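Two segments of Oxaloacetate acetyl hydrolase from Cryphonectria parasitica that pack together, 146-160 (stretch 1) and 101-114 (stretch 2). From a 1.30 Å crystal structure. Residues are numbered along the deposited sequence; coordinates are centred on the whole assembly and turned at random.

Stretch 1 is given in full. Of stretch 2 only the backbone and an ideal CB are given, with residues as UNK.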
ATOM      1  N   LEU A 146     -21.953 -18.372 -11.753  1.00 13.58           N
ATOM      2  CA  LEU A 146     -23.107 -17.535 -11.454  1.00 12.66           C
ATOM      3  C   LEU A 146     -23.067 -17.026 -10.021  1.00 12.49           C
ATOM      4  O   LEU A 146     -23.609 -15.956  -9.763  1.00 12.60           O
ATOM      5  CB  LEU A 146     -24.410 -18.203 -11.820  1.00 12.95           C
ATOM      6  CG  LEU A 146     -24.532 -18.520 -13.296  1.00 16.68           C
ATOM      7  CD1 LEU A 146     -25.786 -19.351 -13.546  1.00 18.08           C
ATOM      8  CD2 LEU A 146     -24.533 -17.267 -14.122  1.00 17.18           C
ATOM      9  N   VAL A 147     -22.436 -17.762  -9.109  1.00 12.48           N
ATOM     10  CA  VAL A 147     -22.277 -17.305  -7.725  1.00 12.23           C
ATOM     11  C   VAL A 147     -21.451 -15.990  -7.800  1.00 12.47           C
ATOM     12  O   VAL A 147     -21.746 -15.016  -7.108  1.00 13.07           O
ATOM     13  CB  VAL A 147     -21.553 -18.352  -6.847  1.00 14.62           C
ATOM     14  CG1 VAL A 147     -21.117 -17.732  -5.542  1.00 14.22           C
ATOM     15  CG2 VAL A 147     -22.468 -19.509  -6.574  1.00 15.28           C
ATOM     16  N   ARG A 148     -20.398 -15.979  -8.619  1.00 11.43           N
ATOM     17  CA  ARG A 148     -19.573 -14.778  -8.761  1.00 12.20           C
ATOM     18  C   ARG A 148     -20.389 -13.636  -9.361  1.00 11.00           C
ATOM     19  O   ARG A 148     -20.392 -12.503  -8.836  1.00 11.02           O
ATOM     20  CB  ARG A 148     -18.284 -15.082  -9.599  1.00 12.67           C
ATOM     21  CG  ARG A 148     -17.565 -16.346  -8.994  1.00 16.65           C
ATOM     22  CD  ARG A 148     -16.078 -16.610  -8.875  1.00 26.01           C
ATOM     23  NE  ARG A 148     -15.577 -17.013 -10.115  1.00 22.92           N
ATOM     24  CZ  ARG A 148     -14.504 -17.749 -10.486  1.00 18.54           C
ATOM     25  NH1 ARG A 148     -13.761 -18.621  -9.752  1.00 18.47           N
ATOM     26  NH2 ARG A 148     -14.304 -17.694 -11.774  1.00 17.78           N
ATOM     27  N   ILE A 149     -21.122 -13.908 -10.434  1.00 10.94           N
ATOM     28  CA  ILE A 149     -21.895 -12.862 -11.066  1.00 10.34           C
ATOM     29  C   ILE A 149     -22.942 -12.305 -10.087  1.00 10.03           C
ATOM     30  O   ILE A 149     -23.104 -11.096  -9.959  1.00 10.26           O
ATOM     31  CB  ILE A 149     -22.560 -13.353 -12.358  1.00 10.89           C
ATOM     32  CG1 ILE A 149     -21.516 -13.825 -13.388  1.00 11.69           C
ATOM     33  CG2 ILE A 149     -23.419 -12.271 -12.950  1.00 11.25           C
ATOM     34  CD1 ILE A 149     -20.581 -12.751 -13.852  1.00 12.97           C
ATOM     35  N   ARG A 150     -23.634 -13.192  -9.394  1.00 10.41           N
ATOM     36  CA  ARG A 150     -24.661 -12.805  -8.441  1.00 11.35           C
ATOM     37  C   ARG A 150     -24.119 -11.895  -7.365  1.00 11.63           C
ATOM     38  O   ARG A 150     -24.747 -10.903  -7.004  1.00 11.44           O
ATOM     39  CB  ARG A 150     -25.233 -14.096  -7.792  1.00 14.04           C
ATOM     40  CG  ARG A 150     -26.554 -14.066  -7.156  1.00 19.82           C
ATOM     41  CD  ARG A 150     -27.060 -15.494  -6.855  1.00 17.40           C
ATOM     42  NE  ARG A 150     -27.347 -16.267  -8.061  1.00 17.79           N
ATOM     43  CZ  ARG A 150     -26.832 -17.457  -8.362  1.00 17.41           C
ATOM     44  NH1 ARG A 150     -25.987 -18.073  -7.564  1.00 15.93           N
ATOM     45  NH2 ARG A 150     -27.174 -18.043  -9.493  1.00 19.88           N
ATOM     46  N   ALA A 151     -22.969 -12.261  -6.817  1.00 10.32           N
ATOM     47  CA  ALA A 151     -22.357 -11.445  -5.778  1.00  9.99           C
ATOM     48  C   ALA A 151     -22.032 -10.038  -6.286  1.00  9.79           C
ATOM     49  O   ALA A 151     -22.254  -9.041  -5.613  1.00 10.32           O
ATOM     50  CB  ALA A 151     -21.117 -12.131  -5.215  1.00  9.90           C
ATOM     51  N   ALA A 152     -21.483  -9.969  -7.489  1.00  8.78           N
ATOM     52  CA  ALA A 152     -21.124  -8.716  -8.103  1.00  8.65           C
ATOM     53  C   ALA A 152     -22.332  -7.823  -8.375  1.00  8.43           C
ATOM     54  O   ALA A 152     -22.320  -6.635  -8.026  1.00  9.48           O
ATOM     55  CB  ALA A 152     -20.328  -8.969  -9.368  1.00  9.43           C
ATOM     56  N   VAL A 153     -23.381  -8.373  -8.972  1.00  9.08           N
ATOM     57  CA  VAL A 153     -24.580  -7.636  -9.284  1.00  8.83           C
ATOM     58  C   VAL A 153     -25.255  -7.155  -8.005  1.00  9.19           C
ATOM     59  O   VAL A 153     -25.691  -6.005  -7.919  1.00 10.40           O
ATOM     60  CB  VAL A 153     -25.528  -8.481 -10.137  1.00  9.95           C
ATOM     61  CG1 VAL A 153     -26.896  -7.814 -10.267  1.00  9.95           C
ATOM     62  CG2 VAL A 153     -24.951  -8.692 -11.492  1.00 11.37           C
ATOM     63  N   ALA A 154     -25.369  -8.018  -7.008  1.00  9.77           N
ATOM     64  CA  ALA A 154     -26.008  -7.591  -5.768  1.00  9.25           C
ATOM     65  C   ALA A 154     -25.274  -6.407  -5.167  1.00 10.34           C
ATOM     66  O   ALA A 154     -25.913  -5.524  -4.566  1.00 10.59           O
ATOM     67  CB  ALA A 154     -26.085  -8.728  -4.765  1.00  9.85           C
ATOM     68  N   THR A 155     -23.944  -6.417  -5.255  1.00  9.41           N
ATOM     69  CA  THR A 155     -23.169  -5.317  -4.711  1.00  9.10           C
ATOM     70  C   THR A 155     -23.422  -4.003  -5.430  1.00  9.93           C
ATOM     71  O   THR A 155     -23.649  -2.970  -4.783  1.00  9.95           O
ATOM     72  CB  THR A 155     -21.673  -5.624  -4.762  1.00 10.30           C
ATOM     73  OG1 THR A 155     -21.396  -6.792  -4.000  1.00 12.15           O
ATOM     74  CG2 THR A 155     -20.828  -4.480  -4.183  1.00 10.92           C
ATOM     75  N   LYS A 156     -23.390  -4.035  -6.752  1.00  9.70           N
ATOM     76  CA  LYS A 156     -23.620  -2.808  -7.506  1.00  8.95           C
ATOM     77  C   LYS A 156     -25.013  -2.265  -7.215  1.00 10.55           C
ATOM     78  O   LYS A 156     -25.195  -1.055  -7.113  1.00 10.94           O
ATOM     79  CB  LYS A 156     -23.294  -2.964  -8.985  1.00 12.56           C
ATOM     80  CG  LYS A 156     -24.267  -3.632  -9.852  1.00 13.99           C
ATOM     81  CD  LYS A 156     -23.671  -4.147 -11.175  1.00 16.08           C
ATOM     82  CE  LYS A 156     -24.707  -4.695 -12.173  1.00 18.53           C
ATOM     83  NZ  LYS A 156     -25.445  -3.657 -13.015  1.00 19.11           N
ATOM     84  N   ARG A 157     -25.996  -3.149  -7.039  1.00  9.76           N
ATOM     85  CA  ARG A 157     -27.351  -2.719  -6.723  1.00 10.73           C
ATOM     86  C   ARG A 157     -27.445  -2.129  -5.309  1.00 11.55           C
ATOM     87  O   ARG A 157     -28.071  -1.066  -5.105  1.00 13.27           O
ATOM     88  CB  ARG A 157     -28.298  -3.897  -6.855  1.00 12.25           C
ATOM     89  CG  ARG A 157     -28.571  -4.227  -8.293  1.00 13.89           C
ATOM     90  CD  ARG A 157     -29.479  -5.463  -8.471  1.00 16.96           C
ATOM     91  NE  ARG A 157     -30.667  -5.459  -7.586  1.00 21.83           N
ATOM     92  CZ  ARG A 157     -31.788  -4.776  -7.797  1.00 22.63           C
ATOM     93  NH1 ARG A 157     -32.766  -4.832  -6.904  1.00 20.77           N
ATOM     94  NH2 ARG A 157     -31.944  -4.042  -8.890  1.00 24.73           N
ATOM     95  N   ARG A 158     -26.821  -2.776  -4.324  1.00 10.71           N
ATOM     96  CA  ARG A 158     -26.846  -2.302  -2.930  1.00 11.58           C
ATOM     97  C   ARG A 158     -26.225  -0.914  -2.830  1.00 12.25           C
ATOM     98  O   ARG A 158     -26.681  -0.057  -2.057  1.00 13.31           O
ATOM     99  CB  ARG A 158     -26.084  -3.326  -2.094  1.00 14.73           C
ATOM    100  CG  ARG A 158     -25.893  -3.098  -0.654  1.00 18.88           C
ATOM    101  CD  ARG A 158     -25.512  -4.472   0.011  1.00 19.61           C
ATOM    102  NE  ARG A 158     -24.196  -4.971  -0.429  1.00 20.81           N
ATOM    103  CZ  ARG A 158     -23.893  -6.102  -1.100  1.00 22.68           C
ATOM    104  NH1 ARG A 158     -24.772  -7.013  -1.509  1.00 23.04           N
ATOM    105  NH2 ARG A 158     -22.614  -6.335  -1.360  1.00 23.36           N
ATOM    106  N   LEU A 159     -25.216  -0.664  -3.648  1.00 10.91           N
ATOM    107  CA  LEU A 159     -24.519   0.632  -3.654  1.00 12.10           C
ATOM    108  C   LEU A 159     -25.161   1.665  -4.575  1.00 13.36           C
ATOM    109  O   LEU A 159     -24.590   2.741  -4.762  1.00 14.62           O
ATOM    110  CB  LEU A 159     -23.049   0.425  -4.000  1.00 11.51           C
ATOM    111  CG  LEU A 159     -22.352  -0.456  -2.979  1.00 11.37           C
ATOM    112  CD1 LEU A 159     -20.890  -0.694  -3.370  1.00 12.24           C
ATOM    113  CD2 LEU A 159     -22.404   0.061  -1.576  1.00 12.87           C
ATOM    114  N   ARG A 160     -26.269   1.308  -5.231  1.00 13.13           N
ATOM    115  CA  ARG A 160     -26.975   2.233  -6.115  1.00 14.33           C
ATOM    116  C   ARG A 160     -26.060   2.842  -7.163  1.00 15.13           C
ATOM    117  O   ARG A 160     -26.144   4.006  -7.497  1.00 17.49           O
ATOM    118  CB  ARG A 160     -27.675   3.281  -5.229  1.00 19.24           C
ATOM    119  CG  ARG A 160     -28.683   2.504  -4.338  1.00 24.52           C
ATOM    120  CD  ARG A 160     -29.558   3.258  -3.355  1.00 31.58           C
ATOM    121  NE  ARG A 160     -29.552   4.697  -3.455  1.00 34.88           N
ATOM    122  CZ  ARG A 160     -29.703   5.500  -2.403  1.00 38.56           C
ATOM    123  NH1 ARG A 160     -29.691   6.825  -2.579  1.00 40.47           N
ATOM    124  NH2 ARG A 160     -29.843   4.972  -1.182  1.00 36.50           N
ATOM    125  N   UNK A 101     -13.880 -16.009  -2.964  1.00 12.48           N
ATOM    126  CA  UNK A 101     -15.269 -16.425  -2.985  1.00 12.29           C
ATOM    127  C   UNK A 101     -16.130 -15.176  -3.084  1.00 11.45           C
ATOM    128  O   UNK A 101     -15.652 -14.049  -3.230  1.00 10.95           O
ATOM    129  CB  UNK A 101     -15.625 -17.251  -1.747  1.00 12.29           C
ATOM    130  N   UNK A 102     -17.438 -15.349  -2.971  1.00 10.89           N
ATOM    131  CA  UNK A 102     -18.375 -14.227  -3.083  1.00 11.54           C
ATOM    132  C   UNK A 102     -18.095 -13.056  -2.169  1.00 11.10           C
ATOM    133  O   UNK A 102     -18.355 -11.932  -2.560  1.00 10.64           O
ATOM    134  CB  UNK A 102     -19.795 -14.725  -2.806  1.00 11.54           C
ATOM    135  N   UNK A 103     -17.591 -13.312  -0.978  1.00 11.10           N
ATOM    136  CA  UNK A 103     -17.274 -12.200  -0.090  1.00 10.01           C
ATOM    137  C   UNK A 103     -16.232 -11.282  -0.741  1.00 10.12           C
ATOM    138  O   UNK A 103     -16.328 -10.069  -0.657  1.00  9.90           O
ATOM    139  CB  UNK A 103     -16.766 -12.718   1.257  1.00 10.01           C
ATOM    140  N   UNK A 104     -15.259 -11.907  -1.394  1.00  9.83           N
ATOM    141  CA  UNK A 104     -14.201 -11.164  -2.080  1.00  9.24           C
ATOM    142  C   UNK A 104     -14.680 -10.549  -3.389  1.00  9.10           C
ATOM    143  O   UNK A 104     -14.256  -9.458  -3.741  1.00  8.90           O
ATOM    144  CB  UNK A 104     -13.008 -12.082  -2.351  1.00  9.24           C
ATOM    145  N   UNK A 105     -15.566 -11.236  -4.107  1.00  9.20           N
ATOM    146  CA  UNK A 105     -16.110 -10.682  -5.339  1.00  8.82           C
ATOM    147  C   UNK A 105     -16.814  -9.373  -4.990  1.00  8.82           C
ATOM    148  O   UNK A 105     -16.663  -8.358  -5.637  1.00  9.01           O
ATOM    149  CB  UNK A 105     -17.065 -11.664  -6.021  1.00  8.82           C
ATOM    150  N   UNK A 106     -17.667  -9.439  -3.968  1.00  9.01           N
ATOM    151  CA  UNK A 106     -18.398  -8.270  -3.507  1.00  8.78           C
ATOM    152  C   UNK A 106     -17.459  -7.160  -3.051  1.00  8.01           C
ATOM    153  O   UNK A 106     -17.652  -5.997  -3.396  1.00  9.78           O
ATOM    154  CB  UNK A 106     -19.343  -8.657  -2.368  1.00  8.78           C
ATOM    155  N   UNK A 107     -16.439  -7.514  -2.279  1.00  8.09           N
ATOM    156  CA  UNK A 107     -15.466  -6.529  -1.806  1.00  7.42           C
ATOM    157  C   UNK A 107     -14.794  -5.836  -2.989  1.00  7.60           C
ATOM    158  O   UNK A 107     -14.615  -4.650  -2.984  1.00  8.63           O
ATOM    159  CB  UNK A 107     -14.416  -7.194  -0.913  1.00  7.42           C
ATOM    160  N   UNK A 108     -14.436  -6.613  -4.003  1.00  8.37           N
ATOM    161  CA  UNK A 108     -13.784  -6.083  -5.185  1.00  8.08           C
ATOM    162  C   UNK A 108     -14.693  -5.084  -5.899  1.00  8.48           C
ATOM    163  O   UNK A 108     -14.272  -3.986  -6.240  1.00  8.49           O
ATOM    164  CB  UNK A 108     -13.390  -7.219  -6.131  1.00  8.08           C
ATOM    165  N   UNK A 109     -15.952  -5.469  -6.133  1.00  7.75           N
ATOM    166  CA  UNK A 109     -16.862  -4.581  -6.803  1.00  7.81           C
ATOM    167  C   UNK A 109     -17.056  -3.311  -5.972  1.00  8.39           C
ATOM    168  O   UNK A 109     -17.061  -2.222  -6.527  1.00  8.53           O
ATOM    169  CB  UNK A 109     -18.199  -5.279  -7.060  1.00  7.81           C
ATOM    170  N   UNK A 110     -17.241  -3.459  -4.659  1.00  7.66           N
ATOM    171  CA  UNK A 110     -17.445  -2.299  -3.811  1.00  7.80           C
ATOM    172  C   UNK A 110     -16.243  -1.371  -3.892  1.00  8.74           C
ATOM    173  O   UNK A 110     -16.408  -0.160  -3.980  1.00  9.09           O
ATOM    174  CB  UNK A 110     -17.697  -2.726  -2.364  1.00  7.80           C
ATOM    175  N   UNK A 111     -15.032  -1.918  -3.789  1.00  8.06           N
ATOM    176  CA  UNK A 111     -13.815  -1.110  -3.841  1.00  7.84           C
ATOM    177  C   UNK A 111     -13.640  -0.413  -5.198  1.00  8.37           C
ATOM    178  O   UNK A 111     -13.260   0.747  -5.270  1.00  8.54           O
ATOM    179  CB  UNK A 111     -12.597  -1.988  -3.548  1.00  7.84           C
ATOM    180  N   UNK A 112     -13.952  -1.129  -6.267  1.00  8.10           N
ATOM    181  CA  UNK A 112     -13.860  -0.553  -7.604  1.00  7.75           C
ATOM    182  C   UNK A 112     -14.871   0.600  -7.691  1.00  7.29           C
ATOM    183  O   UNK A 112     -14.558   1.692  -8.186  1.00  7.90           O
ATOM    184  CB  UNK A 112     -14.122  -1.607  -8.682  1.00  7.75           C
ATOM    185  N   UNK A 113     -16.092   0.363  -7.246  1.00  7.91           N
ATOM    186  CA  UNK A 113     -17.107   1.408  -7.290  1.00  8.04           C
ATOM    187  C   UNK A 113     -16.675   2.659  -6.515  1.00  7.99           C
ATOM    188  O   UNK A 113     -16.786   3.783  -7.018  1.00  9.81           O
ATOM    189  CB  UNK A 113     -18.427   0.876  -6.729  1.00  8.04           C
ATOM    190  N   UNK A 114     -16.217   2.450  -5.286  1.00  9.44           N
ATOM    191  CA  UNK A 114     -15.742   3.527  -4.410  1.00 11.12           C
ATOM    192  C   UNK A 114     -14.605   4.311  -5.041  1.00 10.73           C
ATOM    193  O   UNK A 114     -14.466   5.519  -4.810  1.00 13.15           O
ATOM    194  CB  UNK A 114     -15.288   2.956  -3.065  1.00 11.12           C
TER

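Two helices run in the same general sense, their axes 39° apart and 8.1 Å at closest approach, close enough that small residues must line part of the seam.

Position 101 precedes the first helical turn, with phi/psi of -76/-173, and nothing of stretch 1 lies near its ideal CB. An N-cap usually favours Ser, Asp, Asn, Thr or Gly; Gly-101 is found.

At 102 the ideal CB sits 3.8 Å from Ala-151 CB and 4.3 Å from Val-147 CG1. A compact apolar residue fits, and the first turn, whose amides need no helical acceptor, tolerates proline. Pro-102 lays its CG 3.8 Å from Val-147 CG1.

Positions 103 and 104 find no partner here, one directed away and the other out of reach, so the contact sets no preference; they are Ile-103 and Met-104.

Position 105 points toward stretch 1, its ideal CB 4.2 Å from Ala-151 CB and 4.4 Å from Arg-148 O. The alanine surface leaves room for a medium aliphatic such as Val, Ile or Leu. Val-105, chi1 t, brings CG1 to 3.9 Å from Ala-152 CB and 3.5 Å from Arg-148 O.

At 106 the backbones come close: its CA is 5.4 Å from the CA of Ala-152. The ideal CB is already tight, 3.2 Å from Thr-155 OG1, so a small residue, Ala, Gly or perhaps Ser, suits best. Ala-106 is the answer. The Thr-155 hydroxyl is turned to its own helix, OG1 donating to Ala-151 O at 2.9 Å, and Ala-106 CB also lies at the edge of the Arg-158 guanidinium, 4.1 Å from NH2.

Positions 107 and 108 do not meet stretch 1, and it cannot choose between polar and apolar; they are Arg-107 and Thr-108.

Position 109 points toward stretch 1, with Thr-155 CG2 4.0 Å from its ideal CB. Val or Ile would suit. Val-109, again chi1 t, straddles the surface: CG2 is 3.7 Å from Ala-152 CB, and CG1 3.9 Å from Thr-155 CG2.

At 110, CA-to-CB runs sideways past Thr-155 CG2 and Leu-159 CD1. An aliphatic would do, as would a long polar chain with a methylene base. Glu-110 is extended, its CG 3.9 Å from Leu-159 CD1.

Positions 111 and 112 are unconstrained by this contact: His-111 and Tyr-112.

Position 113 points toward stretch 1, 4.5 Å from Leu-159 CD1 at its ideal CB, inviting Leu, Ile or Met. Ile-113 reaches with CD1 to 4.1 Å from Leu-159 CD1 and 4.0 Å from Lys-156 CB.

Position 114 lies beyond contact; it is Arg-114.

Stretch 2 101-114: GPIMVARTVEHYIR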
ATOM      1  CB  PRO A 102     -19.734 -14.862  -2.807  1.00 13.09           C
ATOM      2  CG  PRO A 102     -19.500 -16.239  -2.478  1.00 14.02           C
ATOM      3  CD  PRO A 102     -18.120 -16.636  -2.686  1.00 10.96           C
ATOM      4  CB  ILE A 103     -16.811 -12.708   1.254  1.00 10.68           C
ATOM      5  CG1 ILE A 103     -17.993 -13.354   1.994  1.00 12.54           C
ATOM      6  CG2 ILE A 103     -16.167 -11.604   2.068  1.00 11.61           C
ATOM      7  CD1 ILE A 103     -17.572 -14.166   3.184  1.00 13.56           C
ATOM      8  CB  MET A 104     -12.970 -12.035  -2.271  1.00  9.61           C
ATOM      9  CG  MET A 104     -12.106 -12.158  -1.032  1.00 13.55           C
ATOM     10  SD  MET A 104     -11.489 -10.597  -0.385  1.00 13.17           S
ATOM     11  CE  MET A 104     -10.650  -9.949  -1.815  1.00 15.73           C
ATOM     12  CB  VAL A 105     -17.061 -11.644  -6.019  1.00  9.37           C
ATOM     13  CG1 VAL A 105     -17.744 -10.968  -7.185  1.00 10.34           C
ATOM     14  CG2 VAL A 105     -16.331 -12.915  -6.456  1.00 10.46           C
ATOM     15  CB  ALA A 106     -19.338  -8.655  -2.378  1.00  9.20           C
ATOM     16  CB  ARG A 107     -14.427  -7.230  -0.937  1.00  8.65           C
ATOM     17  CG  ARG A 107     -13.423  -6.263  -0.338  1.00  9.14           C
ATOM     18  CD  ARG A 107     -12.569  -6.998   0.689  1.00 10.14           C
ATOM     19  NE  ARG A 107     -11.530  -6.150   1.273  1.00 13.30           N
ATOM     20  CZ  ARG A 107     -11.753  -5.267   2.245  1.00 14.68           C
ATOM     21  NH1 ARG A 107     -12.954  -5.137   2.775  1.00 14.44           N
ATOM     22  NH2 ARG A 107     -10.758  -4.497   2.673  1.00 17.21           N
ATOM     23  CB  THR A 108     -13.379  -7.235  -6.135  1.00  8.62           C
ATOM     24  OG1 THR A 108     -12.418  -8.093  -5.486  1.00  9.24           O
ATOM     25  CG2 THR A 108     -12.762  -6.686  -7.408  1.00  9.00           C
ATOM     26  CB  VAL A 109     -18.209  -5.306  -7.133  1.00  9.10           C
ATOM     27  CG1 VAL A 109     -19.222  -4.288  -7.681  1.00  9.19           C
ATOM     28  CG2 VAL A 109     -17.958  -6.422  -8.132  1.00  9.10           C
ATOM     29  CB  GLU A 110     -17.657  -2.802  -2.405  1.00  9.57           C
ATOM     30  CG  GLU A 110     -17.754  -1.756  -1.337  1.00 13.23           C
ATOM     31  CD  GLU A 110     -17.933  -2.407   0.017  1.00 25.63           C
ATOM     32  OE1 GLU A 110     -17.329  -3.498   0.246  1.00 32.06           O
ATOM     33  OE2 GLU A 110     -18.668  -1.839   0.833  1.00 27.50           O
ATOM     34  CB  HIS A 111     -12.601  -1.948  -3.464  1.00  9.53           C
ATOM     35  CG  HIS A 111     -12.512  -2.213  -1.996  1.00 12.83           C
ATOM     36  ND1 HIS A 111     -11.353  -2.059  -1.281  1.00 23.10           N
ATOM     37  CD2 HIS A 111     -13.448  -2.606  -1.102  1.00 13.19           C
ATOM     38  CE1 HIS A 111     -11.577  -2.324  -0.007  1.00 19.80           C
ATOM     39  NE2 HIS A 111     -12.848  -2.628   0.136  1.00 15.88           N
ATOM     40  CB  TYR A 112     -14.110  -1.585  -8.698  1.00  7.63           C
ATOM     41  CG  TYR A 112     -12.908  -2.403  -9.125  1.00  8.54           C
ATOM     42  CD1 TYR A 112     -11.845  -2.674  -8.248  1.00  9.48           C
ATOM     43  CD2 TYR A 112     -12.869  -2.941 -10.388  1.00  8.17           C
ATOM     44  CE1 TYR A 112     -10.782  -3.453  -8.660  1.00  9.13           C
ATOM     45  CE2 TYR A 112     -11.821  -3.712 -10.802  1.00  7.92           C
ATOM     46  CZ  TYR A 112     -10.764  -3.957  -9.932  1.00  9.55           C
ATOM     47  OH  TYR A 112      -9.710  -4.749 -10.354  1.00 10.41           O
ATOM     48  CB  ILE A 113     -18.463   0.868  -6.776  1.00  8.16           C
ATOM     49  CG1 ILE A 113     -19.091  -0.020  -7.865  1.00  8.10           C
ATOM     50  CG2 ILE A 113     -19.455   1.972  -6.399  1.00  9.81           C
ATOM     51  CD1 ILE A 113     -20.280  -0.818  -7.396  1.00  9.74           C
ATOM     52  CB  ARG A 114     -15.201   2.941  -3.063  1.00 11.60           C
ATOM     53  CG  ARG A 114     -16.293   2.578  -2.143  1.00 14.72           C
ATOM     54  CD  ARG A 114     -15.877   1.699  -0.983  1.00 14.87           C
ATOM     55  NE  ARG A 114     -14.623   2.060  -0.378  1.00 12.77           N
ATOM     56  CZ  ARG A 114     -13.961   1.298   0.470  1.00 15.53           C
ATOM     57  NH1 ARG A 114     -12.783   1.722   0.921  1.00 16.32           N
ATOM     58  NH2 ARG A 114     -14.478   0.146   0.880  1.00 17.59           N
TER
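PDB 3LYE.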